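Local coordinates for protein amidohydrolase (Brucella melitensis biovar Abortus, PDB 4F0L) that probably acts as a metal-dependent deaminase of the amidohydrolase family, binding an iron(III) ion in a TIM-barrel fold, at residues V115-A120 and D329-I334; G121-G126 and V426-V431; A154-M159 and H439-E444. One frame throughout, in Å; residues are numbered along the deposited sequence.

Contact 1: V115-A120 and D329-I334. With FE (Fe (III) ion), chain E.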
loop_
_atom_site.group_PDB
_atom_site.type_symbol
_atom_site.label_atom_id
_atom_site.label_comp_id
_atom_site.label_asym_id
_atom_site.label_seq_id
_atom_site.Cartn_x
_atom_site.Cartn_y
_atom_site.Cartn_z
ATOM N N VAL B 115 13.958 14.215 -3.318
ATOM C CA VAL B 115 12.936 15.042 -2.695
ATOM C C VAL B 115 11.738 14.190 -2.219
ATOM O O VAL B 115 11.237 14.334 -1.093
ATOM C CB VAL B 115 12.481 16.169 -3.630
ATOM C CG1 VAL B 115 11.101 16.708 -3.211
ATOM C CG2 VAL B 115 13.544 17.274 -3.703
ATOM N N ASP B 116 11.260 13.318 -3.094
ATOM C CA ASP B 116 10.172 12.401 -2.753
ATOM C C ASP B 116 10.561 11.523 -1.512
ATOM O O ASP B 116 9.788 11.367 -0.555
ATOM C CB ASP B 116 9.906 11.536 -3.995
ATOM C CG ASP B 116 8.460 11.228 -4.205
ATOM O OD1 ASP B 116 7.811 10.947 -3.170
ATOM O OD2 ASP B 116 7.995 11.196 -5.404
ATOM N N MET B 117 11.770 10.965 -1.523
ATOM C CA MET B 117 12.251 10.169 -0.368
ATOM C C MET B 117 12.279 11.010 0.904
ATOM O O MET B 117 11.806 10.577 1.927
ATOM C CB MET B 117 13.655 9.625 -0.625
ATOM C CG MET B 117 13.698 8.482 -1.653
ATOM S SD MET B 117 15.383 7.883 -1.852
ATOM C CE MET B 117 15.147 6.406 -2.853
ATOM N N LEU B 118 12.834 12.220 0.828
ATOM C CA LEU B 118 12.888 13.109 2.002
ATOM C C LEU B 118 11.481 13.399 2.525
ATOM O O LEU B 118 11.244 13.311 3.726
ATOM C CB LEU B 118 13.641 14.412 1.698
ATOM C CG LEU B 118 15.171 14.315 1.729
ATOM C CD1 LEU B 118 15.861 15.486 1.052
ATOM C CD2 LEU B 118 15.650 14.226 3.206
ATOM N N GLU B 119 10.549 13.692 1.629
ATOM C CA GLU B 119 9.163 13.941 2.016
ATOM C C GLU B 119 8.463 12.706 2.660
ATOM O O GLU B 119 7.565 12.841 3.473
ATOM C CB GLU B 119 8.359 14.479 0.841
ATOM C CG GLU B 119 8.741 15.892 0.401
ATOM C CD GLU B 119 7.813 16.441 -0.699
ATOM O OE1 GLU B 119 6.922 15.669 -1.155
ATOM O OE2 GLU B 119 7.950 17.649 -1.084
ATOM N N ALA B 120 8.971 11.525 2.366
ATOM C CA ALA B 120 8.482 10.311 2.952
ATOM C C ALA B 120 9.217 9.959 4.277
ATOM O O ALA B 120 8.875 8.954 4.899
ATOM C CB ALA B 120 8.632 9.164 1.947
ATOM N N ASP B 329 14.257 0.840 -4.246
ATOM C CA ASP B 329 14.765 -0.066 -5.309
ATOM C C ASP B 329 14.373 0.441 -6.701
ATOM O O ASP B 329 15.097 1.291 -7.252
ATOM C CB ASP B 329 14.334 -1.516 -5.040
ATOM C CG ASP B 329 14.935 -2.536 -6.044
ATOM O OD1 ASP B 329 15.768 -2.156 -6.899
ATOM O OD2 ASP B 329 14.609 -3.733 -5.958
ATOM N N SER B 330 13.268 -0.051 -7.263
ATOM C CA SER B 330 12.803 0.400 -8.586
ATOM C C SER B 330 12.231 1.782 -8.490
ATOM O O SER B 330 12.017 2.473 -9.513
ATOM C CB SER B 330 11.724 -0.539 -9.185
ATOM O OG SER B 330 10.498 -0.449 -8.457
ATOM N N ASN B 331 11.966 2.203 -7.253
ATOM C CA ASN B 331 11.435 3.564 -7.012
ATOM C C ASN B 331 10.069 3.781 -7.657
ATOM O O ASN B 331 9.659 4.937 -7.970
ATOM C CB ASN B 331 12.466 4.619 -7.416
ATOM C CG ASN B 331 13.716 4.578 -6.497
ATOM O OD1 ASN B 331 13.578 4.541 -5.304
ATOM N ND2 ASN B 331 14.914 4.597 -7.063
ATOM N N VAL B 332 9.316 2.686 -7.814
ATOM C CA VAL B 332 7.941 2.766 -8.378
ATOM C C VAL B 332 6.990 3.516 -7.436
ATOM O O VAL B 332 6.076 4.274 -7.889
ATOM C CB VAL B 332 7.368 1.372 -8.741
ATOM C CG1 VAL B 332 7.263 0.417 -7.511
ATOM C CG2 VAL B 332 6.009 1.507 -9.418
ATOM N N LEU B 333 7.196 3.349 -6.138
ATOM C CA LEU B 333 6.306 3.979 -5.128
ATOM C C LEU B 333 7.110 4.191 -3.846
ATOM O O LEU B 333 7.709 3.238 -3.338
ATOM C CB LEU B 333 5.045 3.104 -4.830
ATOM C CG LEU B 333 3.984 3.696 -3.825
ATOM C CD1 LEU B 333 3.617 5.088 -4.195
ATOM C CD2 LEU B 333 2.672 2.943 -3.799
ATOM N N ILE B 334 7.135 5.425 -3.362
ATOM C CA ILE B 334 8.050 5.855 -2.296
ATOM C C ILE B 334 7.275 6.028 -0.966
ATOM O O ILE B 334 6.406 6.849 -0.896
ATOM C CB ILE B 334 8.737 7.215 -2.629
ATOM C CG1 ILE B 334 9.402 7.212 -4.015
ATOM C CG2 ILE B 334 9.751 7.570 -1.526
ATOM C CD1 ILE B 334 10.368 6.050 -4.273
HETATM FE FE FE E . 17.858 -3.378 -7.162
HETATM O O HOH W 1 16.464 -5.041 -7.013
HETATM O O HOH W 2 17.122 -3.867 -9.259
#
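Asp329 lies in the loop that follows barrel strand 323-326, and it turns its carboxylate away from helix 103-119 to bind the iron. With CG anti to the backbone N (chi1 -175°), Asp329 OD1 reaches FE at 2.4 Å. Asp329 OD2 stays 3.5 Å from FE, so the carboxylate binds through one oxygen. His65, His67 and His241 and two waters complete the metal shell. Ser330 OG hydrogen-bonds to Thr303 and takes a weak bond from the amide of Val332. Asn331 stands at a positive phi of 63° and faces two ways. ND2 gives a hydrogen bond to Ser66 OG, next to the metal-binding His65 and His67, whereas Asn331 OD1 lies 3.5 Å from Met117 CE. The extended thioether chain of Met117 crosses the amide at about a right angle, and its methyl meets the oxygen tip to tip. Leu333 starts away from the helix and packs on Phe417 of the second subunit. Ile334, which gives up the most surface to this contact, then comes back to the helix. Ile334 CG2, anti to the backbone N, settles 3.8 Å from Met117 CA and 4.0 Å from Ala120 CB, touching the helix backbone itself. CB and CG1 run obliquely past the carboxylate of Asp116, with Ile334 CB 3.9 Å from Asp116 OD1. The other oxygen, OD2, is held by Tyr71 OH. The loop after the last barrel strand is thus fitted against helix 103-119, which lies between the first and second barrel strands, where a TIM barrel closes. The segments are joined mainly by apolar contact, with Asp116 OD1 and Asn331 OD1 set against carbon, and the buried Asn331 OD1 finds no hydrogen-bond partner. Packing therefore anchors the loop on the helix side, polar and metal bonds on the active-site side.

Contact 2: G121-G126 and V426-V431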
loop_
_atom_site.group_PDB
_atom_site.type_symbol
_atom_site.label_atom_id
_atom_site.label_comp_id
_atom_site.label_asym_id
_atom_site.label_seq_id
_atom_site.Cartn_x
_atom_site.Cartn_y
_atom_site.Cartn_z
ATOM N N GLY B 121 10.237 10.730 4.665
ATOM C CA GLY B 121 10.905 10.512 5.945
ATOM C C GLY B 121 12.191 9.697 5.841
ATOM O O GLY B 121 12.702 9.204 6.861
ATOM N N PHE B 122 12.692 9.472 4.620
ATOM C CA PHE B 122 13.991 8.834 4.458
ATOM C C PHE B 122 15.048 9.926 4.459
ATOM O O PHE B 122 14.940 10.879 3.683
ATOM C CB PHE B 122 14.094 8.098 3.119
ATOM C CG PHE B 122 13.173 6.934 2.980
ATOM C CD1 PHE B 122 13.496 5.711 3.528
ATOM C CD2 PHE B 122 11.991 7.046 2.231
ATOM C CE1 PHE B 122 12.677 4.612 3.329
ATOM C CE2 PHE B 122 11.164 5.975 2.051
ATOM C CZ PHE B 122 11.503 4.748 2.602
ATOM N N THR B 123 16.090 9.775 5.284
ATOM C CA THR B 123 17.124 10.802 5.476
ATOM C C THR B 123 18.484 10.484 4.844
ATOM O O THR B 123 19.395 11.334 4.828
ATOM C CB THR B 123 17.329 11.073 6.963
ATOM O OG1 THR B 123 17.523 9.836 7.682
ATOM C CG2 THR B 123 16.089 11.805 7.530
ATOM N N ARG B 124 18.624 9.273 4.309
ATOM C CA ARG B 124 19.854 8.837 3.622
ATOM C C ARG B 124 19.461 7.879 2.546
ATOM O O ARG B 124 18.491 7.138 2.716
ATOM C CB ARG B 124 20.871 8.157 4.569
ATOM C CG ARG B 124 22.128 7.640 3.892
ATOM C CD ARG B 124 23.151 7.122 4.895
ATOM N NE ARG B 124 23.707 8.212 5.691
ATOM C CZ ARG B 124 24.852 8.843 5.443
ATOM N NH1 ARG B 124 25.607 8.521 4.392
ATOM N NH2 ARG B 124 25.252 9.814 6.261
ATOM N N VAL B 125 20.205 7.891 1.452
ATOM C CA VAL B 125 19.956 6.948 0.404
ATOM C C VAL B 125 21.200 6.158 0.095
ATOM O O VAL B 125 22.312 6.687 0.102
ATOM C CB VAL B 125 19.379 7.613 -0.883
ATOM C CG1 VAL B 125 20.345 8.642 -1.475
ATOM C CG2 VAL B 125 19.002 6.510 -1.902
ATOM N N GLY B 126 20.986 4.873 -0.159
ATOM C CA GLY B 126 22.020 3.969 -0.663
ATOM C C GLY B 126 21.833 3.782 -2.128
ATOM O O GLY B 126 20.974 3.024 -2.552
ATOM N N VAL B 426 11.281 17.136 8.393
ATOM C CA VAL B 426 12.378 16.219 8.255
ATOM C C VAL B 426 13.674 17.019 8.260
ATOM O O VAL B 426 13.796 17.992 7.521
ATOM C CB VAL B 426 12.281 15.423 6.933
ATOM C CG1 VAL B 426 13.464 14.472 6.817
ATOM C CG2 VAL B 426 10.918 14.692 6.787
ATOM N N TRP B 427 14.610 16.614 9.119
ATOM C CA TRP B 427 15.922 17.210 9.215
ATOM C C TRP B 427 16.978 16.247 8.788
ATOM O O TRP B 427 16.954 15.064 9.172
ATOM C CB TRP B 427 16.223 17.549 10.629
ATOM C CG TRP B 427 15.350 18.596 11.299
ATOM C CD1 TRP B 427 15.648 19.915 11.545
ATOM C CD2 TRP B 427 14.011 18.400 11.851
ATOM N NE1 TRP B 427 14.623 20.544 12.206
ATOM C CE2 TRP B 427 13.611 19.679 12.421
ATOM C CE3 TRP B 427 13.128 17.326 11.912
ATOM C CZ2 TRP B 427 12.367 19.858 13.018
ATOM C CZ3 TRP B 427 11.921 17.498 12.576
ATOM C CH2 TRP B 427 11.540 18.742 13.098
ATOM N N VAL B 428 17.958 16.754 8.039
ATOM C CA VAL B 428 19.182 16.012 7.716
ATOM C C VAL B 428 20.395 16.900 8.054
ATOM O O VAL B 428 20.490 18.045 7.596
ATOM C CB VAL B 428 19.204 15.579 6.233
ATOM C CG1 VAL B 428 20.559 14.975 5.868
ATOM C CG2 VAL B 428 18.060 14.574 5.950
ATOM N N ARG B 429 21.296 16.375 8.870
ATOM C CA ARG B 429 22.441 17.129 9.384
ATOM C C ARG B 429 21.963 18.428 9.981
ATOM O O ARG B 429 22.588 19.473 9.808
ATOM C CB ARG B 429 23.539 17.356 8.332
ATOM C CG ARG B 429 24.048 16.058 7.695
ATOM C CD ARG B 429 25.301 16.270 6.846
ATOM N NE ARG B 429 25.062 17.204 5.769
ATOM C CZ ARG B 429 24.433 16.902 4.637
ATOM N NH1 ARG B 429 23.993 15.654 4.397
ATOM N NH2 ARG B 429 24.239 17.851 3.712
ATOM N N GLY B 430 20.860 18.343 10.736
ATOM C CA GLY B 430 20.327 19.483 11.407
ATOM C C GLY B 430 19.620 20.493 10.510
ATOM O O GLY B 430 19.110 21.481 11.027
ATOM N N VAL B 431 19.541 20.261 9.205
ATOM C CA VAL B 431 18.878 21.237 8.293
ATOM C C VAL B 431 17.475 20.753 7.979
ATOM O O VAL B 431 17.295 19.629 7.521
ATOM C CB VAL B 431 19.658 21.423 6.963
ATOM C CG1 VAL B 431 18.902 22.385 6.018
ATOM C CG2 VAL B 431 21.084 21.906 7.250
#
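Thr123, Val426 and Val428 carry this buried contact. Thr123 places OG1 in the crowded position between its backbone N and carbonyl carbon (chi1 50°), which leaves the methyl CG2 anti to the carbonyl carbon and directed at strand 422-428. There Thr123 CG2 enters between two valines two residues apart on the same strand face: it lies 3.8 Å from Val426 CG1 and 3.7 Å from Val428 CG2. Val428 also slides past Thr123 in the opposite sense, so that Val428 CG2 comes to 3.7 Å from Thr123 CB. At the start of the strand Val426 CG2 lies 4.3 Å from Gly121 CA. Gly121 has a phi of 98° and ends helix 103-119 in a Schellman motif, from which the chain enters the strand. The strand axes pass 7.8 Å apart at 35°, too far for strand pairing; Thr123 instead bonds through its backbone to Met61 and Gly160. Strand 122-129 belongs to the barrel, and strand 422-428 probably to the small beta domain that accompanies it in amidohydrolases. Methyl groups meet one another and the carbonyl oxygens of Thr123 and Trp427, so this interface probably depends on shape and exclusion of water.

Contact 3: A154-M159 and H439-E444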
loop_
_atom_site.group_PDB
_atom_site.type_symbol
_atom_site.label_atom_id
_atom_site.label_comp_id
_atom_site.label_asym_id
_atom_site.label_seq_id
_atom_site.Cartn_x
_atom_site.Cartn_y
_atom_site.Cartn_z
ATOM N N ALA B 154 21.916 14.662 -4.671
ATOM C CA ALA B 154 21.827 14.499 -3.224
ATOM C C ALA B 154 22.174 15.802 -2.467
ATOM O O ALA B 154 21.489 16.158 -1.488
ATOM C CB ALA B 154 22.727 13.348 -2.747
ATOM N N THR B 155 23.223 16.509 -2.918
ATOM C CA THR B 155 23.631 17.760 -2.310
ATOM C C THR B 155 22.535 18.808 -2.404
ATOM O O THR B 155 22.200 19.468 -1.407
ATOM C CB THR B 155 24.922 18.318 -2.940
ATOM O OG1 THR B 155 25.962 17.367 -2.752
ATOM C CG2 THR B 155 25.334 19.674 -2.286
ATOM N N THR B 156 21.945 18.938 -3.581
ATOM C CA THR B 156 20.887 19.916 -3.770
ATOM C C THR B 156 19.693 19.561 -2.886
ATOM O O THR B 156 19.065 20.452 -2.291
ATOM C CB THR B 156 20.414 19.980 -5.243
ATOM O OG1 THR B 156 21.507 20.314 -6.079
ATOM C CG2 THR B 156 19.262 20.990 -5.436
ATOM N N ALA B 157 19.387 18.266 -2.814
ATOM C CA ALA B 157 18.238 17.790 -2.008
ATOM C C ALA B 157 18.462 17.937 -0.504
ATOM O O ALA B 157 17.503 18.053 0.281
ATOM C CB ALA B 157 17.910 16.336 -2.345
ATOM N N GLY B 158 19.733 17.922 -0.118
ATOM C CA GLY B 158 20.141 17.837 1.285
ATOM C C GLY B 158 19.981 16.416 1.807
ATOM O O GLY B 158 19.847 16.216 2.991
ATOM N N MET B 159 19.979 15.439 0.908
ATOM C CA MET B 159 19.808 14.024 1.245
ATOM C C MET B 159 21.171 13.392 1.582
ATOM O O MET B 159 22.166 13.667 0.899
ATOM C CB MET B 159 19.203 13.298 0.038
ATOM C CG MET B 159 19.245 11.783 0.117
ATOM S SD MET B 159 18.212 11.157 1.457
ATOM C CE MET B 159 16.698 10.931 0.518
ATOM N N HIS B 439 9.030 19.506 0.798
ATOM C CA HIS B 439 10.431 19.854 0.621
ATOM C C HIS B 439 10.551 21.238 0.104
ATOM O O HIS B 439 9.830 21.638 -0.805
ATOM C CB HIS B 439 11.097 18.896 -0.359
ATOM C CG HIS B 439 12.628 18.979 -0.398
ATOM N ND1 HIS B 439 13.289 19.967 -1.056
ATOM C CD2 HIS B 439 13.598 18.150 0.138
ATOM C CE1 HIS B 439 14.603 19.779 -0.940
ATOM N NE2 HIS B 439 14.807 18.663 -0.200
ATOM N N ARG B 440 11.516 21.961 0.660
ATOM C CA ARG B 440 11.760 23.337 0.282
ATOM C C ARG B 440 11.989 23.564 -1.236
ATOM O O ARG B 440 11.753 24.639 -1.693
ATOM C CB ARG B 440 12.936 23.900 1.109
ATOM C CG ARG B 440 14.221 23.113 0.961
ATOM C CD ARG B 440 15.362 23.697 1.791
ATOM N NE ARG B 440 16.390 24.278 0.911
ATOM C CZ ARG B 440 17.217 23.568 0.128
ATOM N NH1 ARG B 440 18.070 24.220 -0.613
ATOM N NH2 ARG B 440 17.218 22.203 0.075
ATOM N N LEU B 441 12.427 22.562 -1.993
ATOM C CA LEU B 441 12.631 22.669 -3.458
ATOM C C LEU B 441 11.699 21.770 -4.334
ATOM O O LEU B 441 11.995 21.476 -5.513
ATOM C CB LEU B 441 14.100 22.285 -3.753
ATOM C CG LEU B 441 15.275 23.142 -3.253
ATOM C CD1 LEU B 441 16.623 22.646 -3.812
ATOM C CD2 LEU B 441 15.059 24.604 -3.597
ATOM N N ARG B 442 10.569 21.311 -3.778
ATOM C CA ARG B 442 9.713 20.362 -4.518
ATOM C C ARG B 442 9.324 20.875 -5.898
ATOM O O ARG B 442 9.499 20.181 -6.901
ATOM C CB ARG B 442 8.442 19.996 -3.720
ATOM C CG ARG B 442 7.531 18.984 -4.419
ATOM C CD ARG B 442 6.068 19.088 -3.992
ATOM N NE ARG B 442 5.872 18.598 -2.626
ATOM C CZ ARG B 442 4.712 18.596 -1.972
ATOM N NH1 ARG B 442 3.621 19.093 -2.523
ATOM N NH2 ARG B 442 4.649 18.082 -0.749
ATOM N N ASP B 443 8.807 22.100 -5.959
ATOM C CA ASP B 443 8.248 22.598 -7.220
ATOM C C ASP B 443 9.321 22.811 -8.300
ATOM O O ASP B 443 9.117 22.500 -9.456
ATOM C CB ASP B 443 7.448 23.870 -6.977
ATOM C CG ASP B 443 6.203 23.618 -6.134
ATOM O OD1 ASP B 443 5.762 22.451 -6.022
ATOM O OD2 ASP B 443 5.643 24.591 -5.608
ATOM N N GLU B 444 10.470 23.333 -7.894
ATOM C CA GLU B 444 11.582 23.529 -8.818
ATOM C C GLU B 444 12.094 22.156 -9.311
ATOM O O GLU B 444 12.294 21.931 -10.519
ATOM C CB GLU B 444 12.731 24.291 -8.121
ATOM C CG GLU B 444 12.425 25.690 -7.565
ATOM C CD GLU B 444 11.824 25.744 -6.149
ATOM O OE1 GLU B 444 11.347 24.722 -5.620
ATOM O OE2 GLU B 444 11.784 26.865 -5.568
#
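The carbonyl oxygen of Ala157, near the end of helix 145-157, is held across the contact by one hydrogen bond, a short and nearly straight one. His439 NE2 donates to Ala157 O over 2.8 Å with an angle of 163° at the hydrogen. The donor lies in the carbonyl plane on a lone pair (131° at the oxygen), and the oxygen lies in the plane of the imidazole, at its edge. The ring is held at its other nitrogen too, for His439 ND1 accepts from Leu441 N over 2.9 Å. Gripped at both nitrogens and with CG anti to its own backbone N (chi1 -168°), the ring has little freedom to rotate. Arg440 reaches the same helix end from beside the histidine. Its chain, bent at chi3, brings Arg440 NH2 in plane toward Thr156 O, but the bond is weak at 3.5 Å; the firmer partner of NH2 is Gln433 OE1. Leu441 CG sits 3.8 Å above one face of the Arg440 guanidinium, offset toward the rim. Leu441 CD1 crosses Thr156 CG2 at about a right angle, 3.5 Å away, while Thr156 OG1 bonds back to Ala152 O within its own helix. Gly158, with positive phi, ends that helix in a Schellman motif: Met159 N returns to Ala154 O and Gly158 N to Thr155 O. Residues 439-442 form a type I turn with Leu441 at the N-cap, so the end of helix 145-157 meets the turn that leads into helix 442-457. The bonding pattern is consistent with a proton on NE2, ND1 acting as acceptor, and so probably a neutral ring that bridges helix end and turn; the negative end of the helix dipole may add some attraction for Arg440.

Overall arrangement
All three contacts gather round the end of helix 103-119 and the strand that follows it. Contact 2 is the most deeply buried and the least polar, whereas contact 1 is partly buried and extends from apolar helix packing to the metal site. Contact 3, farthest from the chain centre and away from the metal, relies on one good and one weak hydrogen bond to helix-end carbonyls. Contacts 1 and 2 are continuous through the Schellman turn and through Leu118, whose CD2 meets Val428. Contacts 1 and 3 share Glu119, whose OE2 binds both Arg442 and the amide of His439. Met159 closes the group, packing its thioether against Met117 and strand 122-129.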